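Local coordinates for protein gamma-glutamyltranspeptidase (Streptomyces lincolnensis, PDB 6J3A) that probably acts as a gamma-glutamyltranspeptidase-like enzyme of the N-terminal nucleophile (Ntn) hydrolase superfamily, handling gamma-glutamyl or related amide bonds, at residues A[539-544]-A[556-561]. Residues are numbered along the deposited sequence; the frame is centred on the assembly and turned at random.
Sequences HNDSFP and SVTVEA
H539 and T558 form a hydrogen-bonded antiparallel pair whose side chains lie side by side on one face of the sheet, pointing the same way. The imidazole reaches across the strands: its CG sits between the backbone N and the carbonyl carbon (chi1 73°), and T558 CB stands oblique to the ring, 3.3 Å from H539 NE2. T558 OG1 lies 3.5 Å from that same NE2. At the ring's edge, in its plane, stands D541 OD1, while the other carboxylate oxygen, OD2, forms a salt bridge with R553 in the connecting loop. A weak bond runs from H539 ND1 to N540 O.

Between the backbones, two hydrogen bonds join the pair, the straighter running 2.7 Å from T558 N to H539 O. V557 CG2 packs against this oxygen at 3.2 Å, and V557 CA makes a CA-H...O contact with it. One residue on, N540 faces V557 as a non-hydrogen-bonded pair, its side chain on the opposite face and touching helix 299-319. N540 OD1 accepts S542 N at 3.0 Å on an in-plane lone pair, an Asx turn. S556 O takes D541 N at 2.9 Å.

Strand 538-540 is thus an outer strand of a small mixed sheet, with 556-560 central and parallel to 577-581. The pair exemplifies a division of labour: backbone bonds set the register, while cross-strand neighbours pack side by side. D541 might favour a protonated imidazole, tempered by its bridge to R553.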
ATOM      1  N   HIS A 539       2.695  24.009   7.984  1.00 30.65           N
ATOM      2  CA  HIS A 539       2.198  24.379   9.322  1.00 30.39           C
ATOM      3  C   HIS A 539       2.858  25.656   9.781  1.00 30.61           C
ATOM      4  O   HIS A 539       3.903  26.027   9.253  1.00 31.17           O
ATOM      5  CB  HIS A 539       2.481  23.279  10.349  1.00 29.55           C
ATOM      6  CG  HIS A 539       3.924  23.164  10.748  1.00 29.33           C
ATOM      7  ND1 HIS A 539       4.401  23.601  11.965  1.00 29.44           N
ATOM      8  CD2 HIS A 539       4.990  22.646  10.096  1.00 29.33           C
ATOM      9  CE1 HIS A 539       5.696  23.354  12.042  1.00 29.24           C
ATOM     10  NE2 HIS A 539       6.079  22.778  10.919  1.00 28.90           N
ATOM     11  N   ASN A 540       2.256  26.311  10.771  1.00 31.40           N
ATOM     12  CA  ASN A 540       2.913  27.414  11.489  1.00 32.10           C
ATOM     13  C   ASN A 540       3.201  27.041  12.942  1.00 32.24           C
ATOM     14  O   ASN A 540       2.626  26.082  13.467  1.00 29.76           O
ATOM     15  CB  ASN A 540       2.091  28.709  11.388  1.00 31.92           C
ATOM     16  CG  ASN A 540       0.928  28.763  12.363  1.00 31.41           C
ATOM     17  OD1 ASN A 540       1.109  29.052  13.545  1.00 31.97           O
ATOM     18  ND2 ASN A 540      -0.277  28.533  11.862  1.00 30.15           N
ATOM     19  N   ASP A 541       4.090  27.811  13.571  1.00 33.91           N
ATOM     20  CA  ASP A 541       4.436  27.635  14.996  1.00 36.18           C
ATOM     21  C   ASP A 541       4.298  28.945  15.781  1.00 36.44           C
ATOM     22  O   ASP A 541       4.973  29.142  16.798  1.00 37.87           O
ATOM     23  CB  ASP A 541       5.870  27.101  15.161  1.00 37.69           C
ATOM     24  CG  ASP A 541       6.018  25.646  14.766  1.00 38.13           C
ATOM     25  OD1 ASP A 541       5.230  24.784  15.228  1.00 40.36           O
ATOM     26  OD2 ASP A 541       6.966  25.373  14.009  1.00 38.02           O
ATOM     27  N   SER A 542       3.404  29.823  15.331  1.00 35.59           N
ATOM     28  CA  SER A 542       3.223  31.138  15.954  1.00 35.04           C
ATOM     29  C   SER A 542       2.140  31.101  17.038  1.00 34.54           C
ATOM     30  O   SER A 542       1.108  31.751  16.943  1.00 32.90           O
ATOM     31  CB  SER A 542       2.930  32.199  14.894  1.00 34.66           C
ATOM     32  OG  SER A 542       3.011  33.491  15.454  1.00 34.16           O
ATOM     33  N   PHE A 543       2.435  30.344  18.085  1.00 36.47           N
ATOM     34  CA  PHE A 543       1.564  30.151  19.253  1.00 37.58           C
ATOM     35  C   PHE A 543       2.363  29.303  20.255  1.00 38.85           C
ATOM     36  O   PHE A 543       3.302  28.616  19.845  1.00 41.14           O
ATOM     37  CB  PHE A 543       0.281  29.415  18.855  1.00 37.37           C
ATOM     38  CG  PHE A 543       0.536  28.142  18.106  1.00 38.36           C
ATOM     39  CD1 PHE A 543       0.903  26.981  18.788  1.00 39.17           C
ATOM     40  CD2 PHE A 543       0.451  28.107  16.720  1.00 37.94           C
ATOM     41  CE1 PHE A 543       1.177  25.812  18.105  1.00 39.70           C
ATOM     42  CE2 PHE A 543       0.708  26.936  16.030  1.00 38.51           C
ATOM     43  CZ  PHE A 543       1.074  25.786  16.723  1.00 39.77           C
ATOM     44  N   PRO A 544       2.011  29.330  21.555  1.00 39.27           N
ATOM     45  CA  PRO A 544       2.742  28.484  22.516  1.00 38.74           C
ATOM     46  C   PRO A 544       2.488  26.989  22.311  1.00 39.11           C
ATOM     47  O   PRO A 544       1.328  26.549  22.321  1.00 39.76           O
ATOM     48  CB  PRO A 544       2.195  28.930  23.877  1.00 38.60           C
ATOM     49  CG  PRO A 544       0.903  29.589  23.578  1.00 38.95           C
ATOM     50  CD  PRO A 544       1.053  30.219  22.230  1.00 39.55           C
ATOM     51  N   SER A 556       6.381  32.229  12.341  1.00 37.70           N
ATOM     52  CA  SER A 556       7.126  31.116  11.752  1.00 35.91           C
ATOM     53  C   SER A 556       6.214  30.131  11.054  1.00 35.82           C
ATOM     54  O   SER A 556       5.301  29.579  11.666  1.00 35.39           O
ATOM     55  CB  SER A 556       7.923  30.369  12.814  1.00 35.09           C
ATOM     56  OG  SER A 556       8.758  29.396  12.210  1.00 34.09           O
ATOM     57  N   VAL A 557       6.496  29.888   9.777  1.00 37.50           N
ATOM     58  CA  VAL A 557       5.729  28.934   8.977  1.00 37.42           C
ATOM     59  C   VAL A 557       6.649  27.987   8.196  1.00 36.40           C
ATOM     60  O   VAL A 557       7.677  28.396   7.653  1.00 36.23           O
ATOM     61  CB  VAL A 557       4.731  29.667   8.054  1.00 37.20           C
ATOM     62  CG1 VAL A 557       5.443  30.376   6.911  1.00 37.80           C
ATOM     63  CG2 VAL A 557       3.681  28.705   7.531  1.00 37.65           C
ATOM     64  N   THR A 558       6.267  26.716   8.152  1.00 35.54           N
ATOM     65  CA  THR A 558       7.104  25.679   7.549  1.00 35.35           C
ATOM     66  C   THR A 558       6.380  24.994   6.383  1.00 34.63           C
ATOM     67  O   THR A 558       5.386  24.303   6.590  1.00 33.41           O
ATOM     68  CB  THR A 558       7.535  24.646   8.605  1.00 34.93           C
ATOM     69  OG1 THR A 558       8.166  25.324   9.698  1.00 35.31           O
ATOM     70  CG2 THR A 558       8.513  23.611   8.023  1.00 35.14           C
ATOM     71  N   VAL A 559       6.901  25.186   5.171  1.00 34.39           N
ATOM     72  CA  VAL A 559       6.384  24.510   3.963  1.00 36.25           C
ATOM     73  C   VAL A 559       7.324  23.399   3.492  1.00 36.12           C
ATOM     74  O   VAL A 559       8.534  23.459   3.736  1.00 40.03           O
ATOM     75  CB  VAL A 559       6.138  25.486   2.782  1.00 37.31           C
ATOM     76  CG1 VAL A 559       5.114  26.544   3.171  1.00 38.43           C
ATOM     77  CG2 VAL A 559       7.427  26.141   2.288  1.00 37.66           C
ATOM     78  N   GLU A 560       6.763  22.400   2.809  1.00 33.70           N
ATOM     79  CA  GLU A 560       7.561  21.353   2.171  1.00 31.04           C
ATOM     80  C   GLU A 560       8.283  21.935   0.965  1.00 31.43           C
ATOM     81  O   GLU A 560       7.794  22.863   0.322  1.00 30.54           O
ATOM     82  CB  GLU A 560       6.696  20.168   1.742  1.00 28.85           C
ATOM     83  CG  GLU A 560       6.147  19.363   2.902  1.00 28.19           C
ATOM     84  CD  GLU A 560       5.376  18.129   2.471  1.00 28.30           C
ATOM     85  OE1 GLU A 560       5.725  17.025   2.929  1.00 28.43           O
ATOM     86  OE2 GLU A 560       4.412  18.239   1.686  1.00 28.37           O
ATOM     87  N   ALA A 561       9.443  21.367   0.655  1.00 32.43           N
ATOM     88  CA  ALA A 561      10.262  21.828  -0.468  1.00 33.12           C
ATOM     89  C   ALA A 561       9.572  21.702  -1.820  1.00 33.16           C
ATOM     90  O   ALA A 561       9.970  22.388  -2.755  1.00 33.79           O
ATOM     91  CB  ALA A 561      11.599  21.092  -0.501  1.00 32.83           C
TER